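PDB 5C5V: acidocalcisomal pyrophosphatase from Trypanosoma brucei brucei, which hydrolyses inorganic pyrophosphate to phosphate in a reaction that depends on magnesium ions. Local coordinates for the interface of chains A and B. Numbering follows the deposited sequence. Chains: chain A/B, Acidocalcisomal pyrophosphatase.

Contact 1: the interface of chains A and B. Residues chain A 139-142; chain B 94, 96, 115, 133.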
loop_
_atom_site.group_PDB
_atom_site.type_symbol
_atom_site.label_atom_id
_atom_site.label_comp_id
_atom_site.label_asym_id
_atom_site.label_seq_id
_atom_site.Cartn_x
_atom_site.Cartn_y
_atom_site.Cartn_z
ATOM N N LEU A 139 3.588 -12.935 -24.125
ATOM C CA LEU A 139 4.161 -13.269 -25.427
ATOM C C LEU A 139 5.644 -12.896 -25.458
ATOM O O LEU A 139 6.498 -13.692 -25.849
ATOM C CB LEU A 139 3.402 -12.565 -26.561
ATOM N N VAL A 140 5.938 -11.671 -25.048
ATOM C CA VAL A 140 7.313 -11.254 -24.855
ATOM C C VAL A 140 7.515 -11.087 -23.350
ATOM O O VAL A 140 6.928 -10.198 -22.722
ATOM C CB VAL A 140 7.627 -9.944 -25.615
ATOM C CG1 VAL A 140 9.068 -9.542 -25.415
ATOM C CG2 VAL A 140 7.343 -10.122 -27.080
ATOM N N ARG A 141 8.313 -11.968 -22.760
ATOM C CA ARG A 141 8.510 -11.924 -21.322
ATOM C C ARG A 141 9.578 -10.881 -20.973
ATOM O O ARG A 141 10.753 -11.066 -21.281
ATOM C CB ARG A 141 8.905 -13.302 -20.781
ATOM C CG ARG A 141 9.227 -13.261 -19.293
ATOM C CD ARG A 141 8.858 -14.533 -18.559
ATOM N NE ARG A 141 8.730 -14.280 -17.119
ATOM C CZ ARG A 141 9.742 -14.321 -16.257
ATOM N NH1 ARG A 141 10.973 -14.595 -16.685
ATOM N NH2 ARG A 141 9.522 -14.078 -14.968
ATOM N N THR A 142 9.160 -9.782 -20.348
ATOM C CA THR A 142 10.063 -8.667 -20.078
ATOM C C THR A 142 10.664 -8.754 -18.676
ATOM O O THR A 142 11.755 -8.246 -18.431
ATOM C CB THR A 142 9.365 -7.302 -20.225
ATOM O OG1 THR A 142 8.262 -7.215 -19.308
ATOM C CG2 THR A 142 8.875 -7.092 -21.654
ATOM N N GLN B 94 8.690 -15.599 -25.851
ATOM C CA GLN B 94 10.023 -15.054 -26.072
ATOM C C GLN B 94 10.528 -14.412 -24.788
ATOM O O GLN B 94 9.879 -13.526 -24.225
ATOM C CB GLN B 94 10.019 -14.024 -27.208
ATOM C CG GLN B 94 9.350 -14.502 -28.496
ATOM C CD GLN B 94 10.145 -15.575 -29.189
ATOM O OE1 GLN B 94 11.376 -15.531 -29.226
ATOM N NE2 GLN B 94 9.450 -16.569 -29.715
ATOM N N LEU B 96 12.888 -11.900 -23.013
ATOM C CA LEU B 96 13.739 -10.748 -23.277
ATOM C C LEU B 96 15.029 -10.926 -22.512
ATOM O O LEU B 96 15.012 -11.195 -21.319
ATOM C CB LEU B 96 13.054 -9.443 -22.890
ATOM C CG LEU B 96 13.746 -8.185 -23.426
ATOM C CD1 LEU B 96 13.815 -8.216 -24.953
ATOM C CD2 LEU B 96 13.038 -6.921 -22.939
ATOM N N PHE B 115 16.012 -11.979 -28.079
ATOM C CA PHE B 115 14.909 -12.878 -27.796
ATOM C C PHE B 115 15.481 -14.267 -27.656
ATOM O O PHE B 115 16.298 -14.693 -28.466
ATOM C CB PHE B 115 13.849 -12.870 -28.900
ATOM C CG PHE B 115 12.887 -11.730 -28.807
ATOM C CD1 PHE B 115 13.076 -10.726 -27.879
ATOM C CD2 PHE B 115 11.782 -11.670 -29.633
ATOM C CE1 PHE B 115 12.187 -9.684 -27.792
ATOM C CE2 PHE B 115 10.893 -10.620 -29.542
ATOM C CZ PHE B 115 11.096 -9.629 -28.623
ATOM N N PRO B 133 6.777 -5.114 -27.640
ATOM C CA PRO B 133 5.414 -4.629 -27.891
ATOM C C PRO B 133 5.118 -3.387 -27.060
ATOM O O PRO B 133 5.465 -3.343 -25.887
ATOM C CB PRO B 133 4.519 -5.807 -27.463
ATOM C CG PRO B 133 5.419 -6.982 -27.358
ATOM C CD PRO B 133 6.782 -6.448 -27.014
#
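A:Val140 pushes its two methyls against B:Phe115 and B:Pro133, and each branch has its own partner. CG1, anti to the backbone N (chi1 -179°), comes over one face of the B:Phe115 ring at its CZ rim, with CZ 3.8 Å from A:Val140 CG1, and the two side chains cross at roughly a right angle. CG2 abuts the CG-CD side of the proline ring, 3.7 Å from both CG and CD of B:Pro133, and CB follows close behind. B:Gln94 CB shares the phenyl face with A:Val140 CG1, and B:Leu96 CD1 sits at the ring's edge in plane, which should help fix its orientation. Further out, B:Leu96 CB comes close to the backbone of A:Arg141 and A:Thr142. Main-chain groups form the polar rim here. A:Arg141 N donates to B:Gln94 O at 2.7 Å. On either side of it, B:Gln94 N donates to A:Leu139 O and B:Leu96 N to A:Arg141 O. All three are close to straight at the hydrogen, and B:Gln94 is thus gripped through both its N and its O. In the fold, the short strand 140-141 of chain A lies parallel to the start of strand 94-101 of chain B, so a beta pairing runs across the subunit boundary.

Contact 2: the interface of chains A and B. Residues chain A 14-15, 18-20; chain B 324-325, 328-329.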
loop_
_atom_site.group_PDB
_atom_site.type_symbol
_atom_site.label_atom_id
_atom_site.label_comp_id
_atom_site.label_asym_id
_atom_site.label_seq_id
_atom_site.Cartn_x
_atom_site.Cartn_y
_atom_site.Cartn_z
ATOM N N SER A 14 -4.331 3.722 -40.955
ATOM C CA SER A 14 -3.882 4.613 -39.893
ATOM C C SER A 14 -2.410 4.957 -40.041
ATOM O O SER A 14 -1.981 6.017 -39.604
ATOM C CB SER A 14 -4.130 3.994 -38.524
ATOM O OG SER A 14 -5.515 3.890 -38.281
ATOM N N ALA A 15 -1.634 4.083 -40.674
ATOM C CA ALA A 15 -0.226 4.390 -40.876
ATOM C C ALA A 15 -0.050 5.443 -41.963
ATOM O O ALA A 15 1.051 5.956 -42.170
ATOM C CB ALA A 15 0.553 3.140 -41.211
ATOM N N VAL A 18 -1.925 9.157 -39.655
ATOM C CA VAL A 18 -1.410 8.889 -38.302
ATOM C C VAL A 18 -2.090 9.752 -37.236
ATOM O O VAL A 18 -2.203 9.400 -36.057
ATOM C CB VAL A 18 0.112 9.122 -38.260
ATOM C CG1 VAL A 18 0.822 8.125 -39.165
ATOM C CG2 VAL A 18 0.447 10.552 -38.691
ATOM N N THR A 19 -2.550 10.892 -37.711
ATOM C CA THR A 19 -3.160 11.918 -36.909
ATOM C C THR A 19 -4.692 11.836 -36.912
ATOM O O THR A 19 -5.372 12.690 -36.332
ATOM C CB THR A 19 -2.635 13.270 -37.429
ATOM O OG1 THR A 19 -1.637 13.740 -36.520
ATOM C CG2 THR A 19 -3.721 14.296 -37.680
ATOM N N HIS A 20 -5.224 10.791 -37.553
ATOM C CA HIS A 20 -6.670 10.552 -37.638
ATOM C C HIS A 20 -7.442 11.739 -38.222
ATOM O O HIS A 20 -8.444 12.172 -37.658
ATOM C CB HIS A 20 -7.240 10.190 -36.272
ATOM C CG HIS A 20 -6.719 8.892 -35.732
ATOM N ND1 HIS A 20 -6.461 7.800 -36.539
ATOM C CD2 HIS A 20 -6.392 8.514 -34.472
ATOM C CE1 HIS A 20 -6.005 6.805 -35.795
ATOM N NE2 HIS A 20 -5.953 7.213 -34.537
ATOM N N ASP B 324 -1.090 6.413 -29.181
ATOM C CA ASP B 324 -1.671 5.692 -30.313
ATOM C C ASP B 324 -1.204 6.279 -31.645
ATOM O O ASP B 324 -0.799 5.554 -32.564
ATOM C CB ASP B 324 -3.198 5.738 -30.233
ATOM C CG ASP B 324 -3.873 5.100 -31.447
ATOM O OD1 ASP B 324 -3.608 3.914 -31.728
ATOM O OD2 ASP B 324 -4.662 5.790 -32.134
ATOM N N GLU B 325 -1.264 7.605 -31.739
ATOM C CA GLU B 325 -0.864 8.301 -32.950
ATOM C C GLU B 325 0.637 8.159 -33.218
ATOM O O GLU B 325 1.041 8.021 -34.364
ATOM C CB GLU B 325 -1.266 9.769 -32.867
ATOM C CG GLU B 325 -2.773 9.962 -32.860
ATOM C CD GLU B 325 -3.186 11.414 -32.675
ATOM O OE1 GLU B 325 -2.299 12.305 -32.564
ATOM O OE2 GLU B 325 -4.409 11.660 -32.598
ATOM N N ASN B 328 1.152 4.829 -34.831
ATOM C CA ASN B 328 0.871 4.924 -36.256
ATOM C C ASN B 328 2.059 5.478 -37.021
ATOM O O ASN B 328 2.428 4.952 -38.073
ATOM C CB ASN B 328 -0.349 5.803 -36.504
ATOM C CG ASN B 328 -1.612 5.174 -36.008
ATOM O OD1 ASN B 328 -1.698 3.960 -35.910
ATOM N ND2 ASN B 328 -2.599 5.983 -35.688
ATOM N N MET B 329 2.648 6.541 -36.482
ATOM C CA MET B 329 3.817 7.172 -37.086
ATOM C C MET B 329 4.972 6.177 -37.135
ATOM O O MET B 329 5.721 6.126 -38.115
ATOM C CB MET B 329 4.240 8.421 -36.300
ATOM C CG MET B 329 3.218 9.549 -36.248
ATOM S SD MET B 329 3.571 10.760 -34.919
ATOM C CE MET B 329 2.092 11.756 -35.011
#
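A:His20 and B:Asp324 are brought together by different first torsions: the imidazole turns its CG anti to its carbonyl carbon (chi1 -65°), while the carboxylate swings anti to its backbone N (chi1 175°) and reaches off helix 316-336. A:His20 itself has a left-handed backbone, in the loop of the N-terminal EF-hand-like helix-loop-helix that begins with helix 3-14. Its NE2 donates to B:Asp324 OD2 at 3.1 Å, with the oxygen close to the ring plane and the bond nearly straight. Ring and carboxylate planes differ by only 27°. B:Glu325 OE2 stays 5.1 Å from A:His20 NE2, not in contact, but two nearby carboxylates might favour a protonated imidazole. Next to this polar pair, A:Val18 packs onto the helix surface. Its CB lies 3.7 Å from B:Met329 CG, the two side chains crossing at about a right angle, and CG1 rests 3.7 Å from B:Asn328 CB and against the adjoining backbone. The A:Val18 carbonyl oxygen also touches the aliphatic stem of B:Glu325. A:Ser14 CB packs beside the B:Asn328 amide, and the serine OG lies at the in-plane edge of the imidazole. The asparagine amide stands steeply to the imidazole plane, and its ND2 makes a straight but long, weak hydrogen bond of 3.5 Å to A:Val18 O.

Contact 3: the interface of chains A and B. Residues chain A 15-16, 35, 38, 87; chain B 332, 335-336.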
loop_
_atom_site.group_PDB
_atom_site.type_symbol
_atom_site.label_atom_id
_atom_site.label_comp_id
_atom_site.label_asym_id
_atom_site.label_seq_id
_atom_site.Cartn_x
_atom_site.Cartn_y
_atom_site.Cartn_z
ATOM N N ALA A 15 -1.634 4.083 -40.674
ATOM C CA ALA A 15 -0.226 4.390 -40.876
ATOM C C ALA A 15 -0.050 5.443 -41.963
ATOM O O ALA A 15 1.051 5.956 -42.170
ATOM C CB ALA A 15 0.553 3.140 -41.211
ATOM N N PHE A 16 -1.137 5.778 -42.654
ATOM C CA PHE A 16 -1.089 6.820 -43.678
ATOM C C PHE A 16 -1.984 7.995 -43.305
ATOM O O PHE A 16 -2.076 8.965 -44.041
ATOM C CB PHE A 16 -1.485 6.263 -45.051
ATOM C CG PHE A 16 -0.508 5.263 -45.601
ATOM C CD1 PHE A 16 0.593 5.681 -46.327
ATOM C CD2 PHE A 16 -0.687 3.909 -45.381
ATOM C CE1 PHE A 16 1.502 4.766 -46.812
ATOM C CE2 PHE A 16 0.213 2.992 -45.872
ATOM C CZ PHE A 16 1.310 3.422 -46.591
ATOM N N TYR A 35 3.384 2.009 -51.588
ATOM C CA TYR A 35 3.562 0.920 -50.638
ATOM C C TYR A 35 2.871 -0.373 -51.099
ATOM O O TYR A 35 3.493 -1.432 -51.142
ATOM C CB TYR A 35 3.051 1.320 -49.250
ATOM C CG TYR A 35 2.952 0.171 -48.270
ATOM C CD1 TYR A 35 4.096 -0.427 -47.753
ATOM C CD2 TYR A 35 1.721 -0.301 -47.846
ATOM C CE1 TYR A 35 4.015 -1.480 -46.857
ATOM C CE2 TYR A 35 1.631 -1.344 -46.948
ATOM C CZ TYR A 35 2.779 -1.929 -46.457
ATOM O OH TYR A 35 2.682 -2.974 -45.562
ATOM N N ARG A 38 4.582 -2.044 -53.997
ATOM C CA ARG A 38 5.969 -2.454 -53.832
ATOM C C ARG A 38 6.284 -3.830 -54.429
ATOM O O ARG A 38 7.398 -4.073 -54.874
ATOM C CB ARG A 38 6.320 -2.442 -52.338
ATOM C CG ARG A 38 7.804 -2.543 -52.027
ATOM C CD ARG A 38 8.081 -2.446 -50.521
ATOM N NE ARG A 38 7.773 -1.122 -49.982
ATOM C CZ ARG A 38 8.675 -0.159 -49.785
ATOM N NH1 ARG A 38 9.954 -0.374 -50.075
ATOM N NH2 ARG A 38 8.299 1.020 -49.295
ATOM N N PHE A 87 1.093 -5.679 -40.925
ATOM C CA PHE A 87 -0.025 -5.104 -40.199
ATOM C C PHE A 87 -0.968 -6.100 -39.538
ATOM O O PHE A 87 -1.935 -5.698 -38.896
ATOM C CB PHE A 87 -0.823 -4.189 -41.130
ATOM C CG PHE A 87 -0.145 -2.881 -41.401
ATOM C CD1 PHE A 87 -0.226 -1.843 -40.476
ATOM C CD2 PHE A 87 0.583 -2.684 -42.566
ATOM C CE1 PHE A 87 0.405 -0.642 -40.707
ATOM C CE2 PHE A 87 1.215 -1.480 -42.809
ATOM C CZ PHE A 87 1.129 -0.455 -41.874
ATOM N N ASN B 332 4.384 3.783 -39.869
ATOM C CA ASN B 332 4.748 4.392 -41.147
ATOM C C ASN B 332 6.258 4.405 -41.337
ATOM O O ASN B 332 6.764 4.213 -42.450
ATOM C CB ASN B 332 4.191 5.815 -41.266
ATOM C CG ASN B 332 4.401 6.412 -42.655
ATOM O OD1 ASN B 332 5.298 7.231 -42.863
ATOM N ND2 ASN B 332 3.575 6.002 -43.606
ATOM N N LYS B 335 7.350 -0.073 -40.992
ATOM C CA LYS B 335 6.648 -0.978 -41.905
ATOM C C LYS B 335 6.584 -0.415 -43.319
ATOM O O LYS B 335 6.992 -1.065 -44.272
ATOM C CB LYS B 335 5.229 -1.260 -41.407
ATOM C CG LYS B 335 5.131 -1.596 -39.936
ATOM C CD LYS B 335 5.912 -2.843 -39.596
ATOM C CE LYS B 335 5.588 -3.318 -38.188
ATOM N NZ LYS B 335 6.384 -4.529 -37.820
ATOM N N VAL B 336 6.070 0.802 -43.452
ATOM C CA VAL B 336 5.901 1.423 -44.762
ATOM C C VAL B 336 7.208 1.924 -45.376
ATOM O O VAL B 336 7.506 1.628 -46.526
ATOM C CB VAL B 336 4.913 2.601 -44.689
ATOM C CG1 VAL B 336 4.744 3.251 -46.060
ATOM C CG2 VAL B 336 3.577 2.128 -44.155
#
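A:Phe16 and B:Val336 make the main apolar contact, their side chains reaching tip to tip. The ring's CZ is 3.5 Å from B:Val336 CG1 and 3.6 Å from B:Val336 CG2; with CG1 anti to the backbone N (chi1 180°), both methyls come over one face of the ring at its CZ rim. A:Tyr35 flanks the valine, crossing it at about a right angle, and its CD1 is 4.0 Å from B:Val336 CA. Beside the hydroxyl end of A:Tyr35, A:Phe87 has the tyrosine CZ at its edge in plane, which should help steady the phenol ring. A:Phe87 reaches across more loosely, its CZ 4.2 Å from B:Lys335 CB. Among polar groups, two pairs are close without being hydrogen bonds, because the N-H directions miss. A:Arg38 NH2 lies 2.9 Å from B:Val336 O; this carbonyl ends helix 316-336, so the guanidinium may still gain from the partial negative charge expected there. At the other side of the valine, A:Ala15 O stands 2.9 Å from the amide nitrogen B:Asn332 ND2 and also touches the asparagine's CB. B:Asn332 ND2 is held above the same ring face as the valine methyls, 4.0 Å from A:Phe16 CE1, with amide and phenyl planes 85° apart.

Contact 2 and contact 3 are neighbours, their C-alpha centres about 11 Å apart, and they share A:Ala15 as well as helix 316-336 of chain B: contact 2 uses its middle and later turns, contact 3 its last ones. Together they dock the N-terminal helical region of chain A onto that helix. Contact 1 stands apart, its C-alpha centre about 25 Å from that of contact 2 and 24 Å from that of contact 3, and joins strands instead. The two-fold symmetry repeats every patch with the chains exchanged, so the pair is held at several separated places. The deposited assembly has four copies; the coordinates alone do not establish the oligomer in solution.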